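PDB 7BW9: serine acetyltransferase 1, putative from Entamoeba histolytica, which probably transfers an acetyl group from acetyl-CoA to the hydroxyl of L-serine, the step that commits serine to cysteine biosynthesis. Local coordinates for residues 190-193 with 194-198; 248-251 with 252-256. One frame throughout, in Å; residues are numbered along the deposited sequence.

Contact 1 (190-193 with 194-198); sequences AVIG and NWCRV
Ile192 lays its CG2 methyl against Cys196 across a chain corner, 3.8 Å from CB and 3.9 Å from SG of that cysteine. The methyl gets there because CG2 stands anti to the backbone N (chi1 -66° for CG1), leaving CG1 beside that N; Phe176 of the preceding coil packs on both Ile192 and Cys196. A branched aliphatic chain and a small, polarisable thiol suit the buried inner side of the corner, where the apolar methyl meets CB and sulfur. Gly193 fits between them because, at its psi of -153°, a CB would collide with Asn194 N. The backbone does not close directly: a water receives the N-H of Cys196 at 2.9 Å from its N and donates to Gly193 O at 2.8 Å, bridging amide and carbonyl. Asn194 directs OD1 to the backbone N of Asn174, tying this corner to the coil before it. Trp195, whose positive phi of 58° helps the chain turn, points away from residues 190-193 and stacks on His175, with helix 96-113 beside it. Short strands 191-192 and 197-198 joined by such a corner, with Ile192 and Val198 buried, are characteristic of a coil of the left-handed parallel beta-helix.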
loop_
_atom_site.group_PDB
_atom_site.type_symbol
_atom_site.label_atom_id
_atom_site.label_comp_id
_atom_site.label_asym_id
_atom_site.label_seq_id
_atom_site.Cartn_x
_atom_site.Cartn_y
_atom_site.Cartn_z
ATOM N N ALA A 190 15.907 -4.276 -14.604
ATOM C CA ALA A 190 15.202 -3.471 -15.579
ATOM C C ALA A 190 15.928 -2.154 -15.819
ATOM O O ALA A 190 16.627 -1.629 -14.943
ATOM C CB ALA A 190 13.768 -3.202 -15.127
ATOM N N VAL A 191 15.741 -1.622 -17.023
ATOM C CA VAL A 191 16.345 -0.372 -17.469
ATOM C C VAL A 191 15.251 0.488 -18.086
ATOM O O VAL A 191 14.490 0.018 -18.938
ATOM C CB VAL A 191 17.478 -0.608 -18.491
ATOM C CG1 VAL A 191 18.033 0.724 -18.985
ATOM C CG2 VAL A 191 18.581 -1.474 -17.881
ATOM N N ILE A 192 15.186 1.745 -17.672
ATOM C CA ILE A 192 14.159 2.677 -18.104
ATOM C C ILE A 192 14.857 3.903 -18.658
ATOM O O ILE A 192 15.747 4.453 -18.000
ATOM C CB ILE A 192 13.230 3.072 -16.940
ATOM C CG1 ILE A 192 12.407 1.869 -16.448
ATOM C CG2 ILE A 192 12.334 4.245 -17.346
ATOM C CD1 ILE A 192 11.820 2.098 -15.031
ATOM N N GLY A 193 14.449 4.336 -19.854
ATOM C CA GLY A 193 15.024 5.508 -20.490
ATOM C C GLY A 193 14.494 6.817 -19.933
ATOM O O GLY A 193 14.059 6.897 -18.781
ATOM N N ASN A 194 14.515 7.859 -20.772
ATOM C CA ASN A 194 14.140 9.211 -20.370
ATOM C C ASN A 194 12.692 9.515 -20.747
ATOM O O ASN A 194 12.152 8.977 -21.719
ATOM C CB ASN A 194 15.060 10.254 -21.015
ATOM C CG ASN A 194 16.539 9.986 -20.745
ATOM O OD1 ASN A 194 16.923 9.555 -19.656
ATOM N ND2 ASN A 194 17.370 10.213 -21.757
ATOM N N TRP A 195 12.070 10.392 -19.955
ATOM C CA TRP A 195 10.705 10.860 -20.195
ATOM C C TRP A 195 9.702 9.711 -20.241
ATOM O O TRP A 195 8.746 9.742 -21.012
ATOM C CB TRP A 195 10.627 11.706 -21.482
ATOM C CG TRP A 195 11.009 13.125 -21.203
ATOM C CD1 TRP A 195 12.199 13.714 -21.471
ATOM C CD2 TRP A 195 10.209 14.118 -20.545
ATOM N NE1 TRP A 195 12.195 15.017 -21.037
ATOM C CE2 TRP A 195 10.986 15.291 -20.463
ATOM C CE3 TRP A 195 8.913 14.126 -20.007
ATOM C CZ2 TRP A 195 10.508 16.465 -19.890
ATOM C CZ3 TRP A 195 8.442 15.291 -19.427
ATOM C CH2 TRP A 195 9.237 16.446 -19.375
ATOM N N CYS A 196 9.894 8.684 -19.424
ATOM C CA CYS A 196 8.902 7.623 -19.349
ATOM C C CYS A 196 7.834 7.952 -18.317
ATOM O O CYS A 196 8.069 8.704 -17.360
ATOM C CB CYS A 196 9.569 6.288 -19.037
ATOM S SG CYS A 196 10.585 5.776 -20.476
ATOM N N ARG A 197 6.642 7.406 -18.549
ATOM C CA ARG A 197 5.488 7.584 -17.675
ATOM C C ARG A 197 4.847 6.224 -17.448
ATOM O O ARG A 197 4.535 5.506 -18.408
ATOM C CB ARG A 197 4.479 8.572 -18.268
ATOM C CG ARG A 197 3.389 9.033 -17.304
ATOM C CD ARG A 197 2.680 10.291 -17.827
ATOM N NE ARG A 197 1.752 9.984 -18.910
ATOM C CZ ARG A 197 1.943 10.314 -20.187
ATOM N NH1 ARG A 197 3.030 10.980 -20.546
ATOM N NH2 ARG A 197 1.041 9.974 -21.106
ATOM N N VAL A 198 4.665 5.874 -16.184
ATOM C CA VAL A 198 4.167 4.571 -15.774
ATOM C C VAL A 198 3.037 4.784 -14.773
ATOM O O VAL A 198 3.153 5.618 -13.874
ATOM C CB VAL A 198 5.301 3.727 -15.157
ATOM C CG1 VAL A 198 4.757 2.459 -14.592
ATOM C CG2 VAL A 198 6.405 3.449 -16.189
HETATM O O HOH W 1 12.081 8.461 -17.475
#

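Contact 2 (248-251 with 252-256)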
loop_
_atom_site.group_PDB
_atom_site.type_symbol
_atom_site.label_atom_id
_atom_site.label_comp_id
_atom_site.label_asym_id
_atom_site.label_seq_id
_atom_site.Cartn_x
_atom_site.Cartn_y
_atom_site.Cartn_z
ATOM N N VAL A 248 6.924 4.245 -27.495
ATOM C CA VAL A 248 5.913 3.195 -27.462
ATOM C C VAL A 248 4.898 3.557 -26.386
ATOM O O VAL A 248 5.275 4.016 -25.296
ATOM C CB VAL A 248 6.551 1.821 -27.199
ATOM C CG1 VAL A 248 5.488 0.775 -26.797
ATOM C CG2 VAL A 248 7.330 1.364 -28.428
ATOM N N LYS A 249 3.614 3.427 -26.718
ATOM C CA LYS A 249 2.511 3.579 -25.772
ATOM C C LYS A 249 1.851 2.218 -25.575
ATOM O O LYS A 249 1.398 1.593 -26.544
ATOM C CB LYS A 249 1.483 4.593 -26.271
ATOM C CG LYS A 249 2.070 5.807 -26.972
ATOM C CD LYS A 249 2.397 6.910 -25.985
ATOM C CE LYS A 249 2.907 8.178 -26.677
ATOM N NZ LYS A 249 1.814 8.963 -27.332
ATOM N N ILE A 250 1.803 1.748 -24.336
ATOM C CA ILE A 250 1.205 0.453 -24.028
ATOM C C ILE A 250 -0.121 0.682 -23.306
ATOM O O ILE A 250 -0.169 1.349 -22.261
ATOM C CB ILE A 250 2.166 -0.424 -23.220
ATOM C CG1 ILE A 250 3.401 -0.731 -24.070
ATOM C CG2 ILE A 250 1.468 -1.702 -22.753
ATOM C CD1 ILE A 250 4.618 -1.139 -23.276
ATOM N N GLY A 251 -1.197 0.152 -23.885
ATOM C CA GLY A 251 -2.512 0.334 -23.314
ATOM C C GLY A 251 -2.699 -0.444 -22.023
ATOM O O GLY A 251 -1.958 -1.366 -21.699
ATOM N N ALA A 252 -3.739 -0.063 -21.290
ATOM C CA ALA A 252 -4.029 -0.667 -19.997
ATOM C C ALA A 252 -4.232 -2.174 -20.107
ATOM O O ALA A 252 -4.764 -2.668 -21.097
ATOM C CB ALA A 252 -5.274 -0.022 -19.392
ATOM N N ASN A 253 -3.787 -2.899 -19.081
ATOM C CA ASN A 253 -4.009 -4.330 -18.888
ATOM C C ASN A 253 -3.331 -5.205 -19.938
ATOM O O ASN A 253 -3.551 -6.418 -19.944
ATOM C CB ASN A 253 -5.510 -4.666 -18.824
ATOM C CG ASN A 253 -6.085 -4.381 -17.464
ATOM O OD1 ASN A 253 -5.354 -3.959 -16.556
ATOM N ND2 ASN A 253 -7.389 -4.604 -17.298
ATOM N N CYS A 254 -2.488 -4.637 -20.798
ATOM C CA CYS A 254 -1.738 -5.442 -21.758
ATOM C C CYS A 254 -0.831 -6.454 -21.070
ATOM O O CYS A 254 -0.289 -6.215 -19.986
ATOM C CB CYS A 254 -0.884 -4.550 -22.658
ATOM S SG CYS A 254 -1.809 -3.847 -24.024
ATOM N N TRP A 255 -0.630 -7.579 -21.738
ATOM C CA TRP A 255 0.331 -8.588 -21.310
ATOM C C TRP A 255 1.393 -8.690 -22.399
ATOM O O TRP A 255 1.132 -9.243 -23.466
ATOM C CB TRP A 255 -0.379 -9.909 -21.052
ATOM C CG TRP A 255 0.500 -11.048 -20.724
ATOM C CD1 TRP A 255 1.435 -11.110 -19.737
ATOM C CD2 TRP A 255 0.513 -12.324 -21.375
ATOM N NE1 TRP A 255 2.039 -12.350 -19.736
ATOM C CE2 TRP A 255 1.481 -13.114 -20.729
ATOM C CE3 TRP A 255 -0.208 -12.874 -22.442
ATOM C CZ2 TRP A 255 1.759 -14.430 -21.121
ATOM C CZ3 TRP A 255 0.066 -14.179 -22.832
ATOM C CH2 TRP A 255 1.042 -14.940 -22.173
ATOM N N ILE A 256 2.577 -8.138 -22.138
ATOM C CA ILE A 256 3.669 -8.056 -23.107
ATOM C C ILE A 256 4.756 -9.038 -22.698
ATOM O O ILE A 256 5.268 -8.976 -21.576
ATOM C CB ILE A 256 4.261 -6.637 -23.194
ATOM C CG1 ILE A 256 3.184 -5.566 -23.411
ATOM C CG2 ILE A 256 5.344 -6.581 -24.264
ATOM C CD1 ILE A 256 2.472 -5.674 -24.718
#
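A type II beta turn from Gly251 to Cys254 makes this corner of the left-handed parallel beta-helix, joining strand 249-250 to strand 255-256 within the hexapeptide-repeat region. It is closed by a weak hydrogen bond from Cys254 N to Gly251 O, 3.4 Å long with an N-H...O angle of 158°. Asn253 occupies the third position of the turn with a positive phi of 66°, a left-handed conformation that asparagine tolerates better than most residues with a side chain. Inside the corner, the CG2 methyl of Ile250 rests on Cys254 CB at 3.7 Å and reaches Ile256 CG1 at 4.3 Å, so that two beta-branched residues and a compact thiol meet there. Cys254 has SG anti to its carbonyl carbon (chi1 -82°), which swings the sulfur back over the turn to 3.4 Å from Gly251 O. Ala252, small and pointing away from residues 248-251, packs on Trp255 of the second subunit, while Asn253 OD1 accepts a hydrogen bond from Lys237 NZ of that subunit. The third subunit covers another flank, its Pro272 lying on Cys254 and Ile256. Apolar contacts among the two isoleucines and the cysteine therefore probably carry most of the cohesion of the corner; the long backbone bond adds little, and Asn253 supplies a polar link to the second subunit.

Contacts 1 and 2 are similar corners at different edges of one left-handed beta-helix: contact 1 enters the parallel sheet that holds strands 197-198 and 249-250, and contact 2 leaves it. Both pair an isoleucine with a cysteine four residues on. Their centres are 14 Å apart and their nearest atoms about 6 Å, so they do not touch. Neither supplies a residue to the cysteine pockets, although Ala190 packs on the pocket residue His223; the side chain of Ile192 is about 13 Å from a bound cysteine, and that of Ala252 about 11 Å. Contact 1 meets helix 96-113 through Trp195 and the second subunit through Arg197, whereas contact 2 meets both other subunits.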